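Local coordinates for phage-related protein (Bordetella bronchiseptica RB50, PDB 3BJQ) that is of unknown biochemical role but is probably a major capsid protein that assembles into the shell of a phage head, at residues E[36-40]-E[255-259]. Residues are numbered along the deposited sequence; the frame is centred on the assembly and turned at random.
Sequences PVAPV and DPSVE
Ala38, on strand 37-40, lies closest to Pro256 of the loop 255-259, their CA atoms 5.1 Å apart, and no direct backbone hydrogen bond joins the two segments. A water bridges them instead, donating to Pro39 O at 2.7 Å and accepting from Val258 N at 3.1 Å. The Pro256 ring packs on the start of the strand: its CG rests 3.4 Å from Val37 O and 4.0 Å from Pro36 CB. Beside it, the methyl of Ala38 is set between the carbonyl of Pro256 and one branch of Val258, with CB 3.6 Å from Val258 CG1. Val258 CG1, anti to its own carbonyl carbon (chi1 -58°), also meets Val40 CG1 at 3.8 Å, and the two valine side chains cross at about a right angle. Ser257 turns away from the strand, and its OG accepts the N-H of Glu259 in an ST turn. Pro256 O is hydrogen-bonded to Arg110 of a second subunit, whose Leu95 packs on Val258, placing the loop at a subunit interface. Strand 37-40 pairs in parallel with strand 264-269, whose Tyr267 touches Val40 and Val258; the connection into 264-269 runs along the far edge and one face of this neighbour in the mixed sheet.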
loop_
_atom_site.group_PDB
_atom_site.type_symbol
_atom_site.label_atom_id
_atom_site.label_comp_id
_atom_site.label_asym_id
_atom_site.label_seq_id
_atom_site.Cartn_x
_atom_site.Cartn_y
_atom_site.Cartn_z
ATOM N N PRO E 36 -4.444 -33.484 18.939
ATOM C CA PRO E 36 -4.156 -32.292 18.154
ATOM C C PRO E 36 -2.961 -32.426 17.222
ATOM O O PRO E 36 -1.978 -33.102 17.532
ATOM C CB PRO E 36 -3.903 -31.219 19.226
ATOM C CG PRO E 36 -4.630 -31.690 20.361
ATOM C CD PRO E 36 -4.408 -33.168 20.368
ATOM N N VAL E 37 -3.065 -31.781 16.072
ATOM C CA VAL E 37 -2.025 -31.823 15.070
ATOM C C VAL E 37 -0.779 -31.031 15.491
ATOM O O VAL E 37 -0.855 -29.869 15.861
ATOM C CB VAL E 37 -2.553 -31.389 13.673
ATOM C CG1 VAL E 37 -1.426 -31.411 12.644
ATOM C CG2 VAL E 37 -3.686 -32.303 13.238
ATOM N N ALA E 38 0.367 -31.710 15.471
ATOM C CA ALA E 38 1.608 -31.131 15.896
ATOM C C ALA E 38 2.678 -31.558 14.885
ATOM O O ALA E 38 2.666 -32.708 14.446
ATOM C CB ALA E 38 1.945 -31.641 17.270
ATOM N N PRO E 39 3.587 -30.640 14.493
ATOM C CA PRO E 39 4.566 -30.966 13.455
ATOM C C PRO E 39 5.752 -31.826 13.902
ATOM O O PRO E 39 6.293 -31.658 15.005
ATOM C CB PRO E 39 5.044 -29.585 13.002
ATOM C CG PRO E 39 4.969 -28.784 14.259
ATOM C CD PRO E 39 3.742 -29.250 14.953
ATOM N N VAL E 40 6.108 -32.773 13.036
ATOM C CA VAL E 40 7.314 -33.541 13.147
ATOM C C VAL E 40 8.017 -33.504 11.770
ATOM O O VAL E 40 7.443 -33.063 10.777
ATOM C CB VAL E 40 7.089 -35.031 13.595
ATOM C CG1 VAL E 40 6.349 -35.109 14.869
ATOM C CG2 VAL E 40 6.395 -35.872 12.530
ATOM N N ASP E 255 -0.713 -23.735 19.553
ATOM C CA ASP E 255 0.433 -24.164 18.738
ATOM C C ASP E 255 0.902 -25.520 19.276
ATOM O O ASP E 255 1.934 -25.603 19.962
ATOM C CB ASP E 255 1.613 -23.176 18.849
ATOM C CG ASP E 255 1.225 -21.730 18.593
ATOM O OD1 ASP E 255 0.427 -21.483 17.668
ATOM O OD2 ASP E 255 1.748 -20.836 19.321
ATOM N N PRO E 256 0.156 -26.589 18.986
ATOM C CA PRO E 256 0.481 -27.856 19.635
ATOM C C PRO E 256 1.897 -28.330 19.323
ATOM O O PRO E 256 2.383 -28.143 18.212
ATOM C CB PRO E 256 -0.552 -28.829 19.073
ATOM C CG PRO E 256 -1.665 -27.977 18.527
ATOM C CD PRO E 256 -1.002 -26.698 18.081
ATOM N N SER E 257 2.542 -28.896 20.326
ATOM C CA SER E 257 3.924 -29.371 20.240
ATOM C C SER E 257 4.034 -30.781 20.767
ATOM O O SER E 257 3.635 -31.008 21.899
ATOM C CB SER E 257 4.809 -28.481 21.112
ATOM O OG SER E 257 6.091 -29.031 21.237
ATOM N N VAL E 258 4.642 -31.708 19.995
ATOM C CA VAL E 258 4.800 -33.102 20.435
ATOM C C VAL E 258 5.621 -33.259 21.738
ATOM O O VAL E 258 5.630 -34.323 22.350
ATOM C CB VAL E 258 5.422 -34.015 19.318
ATOM C CG1 VAL E 258 4.579 -33.980 18.080
ATOM C CG2 VAL E 258 6.894 -33.618 19.001
ATOM N N GLU E 259 6.302 -32.189 22.150
ATOM C CA GLU E 259 7.176 -32.196 23.310
ATOM C C GLU E 259 6.466 -31.803 24.617
ATOM O O GLU E 259 7.020 -31.955 25.703
ATOM C CB GLU E 259 8.333 -31.229 23.053
ATOM C CG GLU E 259 9.142 -31.551 21.790
ATOM C CD GLU E 259 10.317 -30.595 21.591
ATOM O OE1 GLU E 259 10.197 -29.671 20.760
ATOM O OE2 GLU E 259 11.360 -30.760 22.269
HETATM O O HOH W 1 5.928 -30.565 17.440
#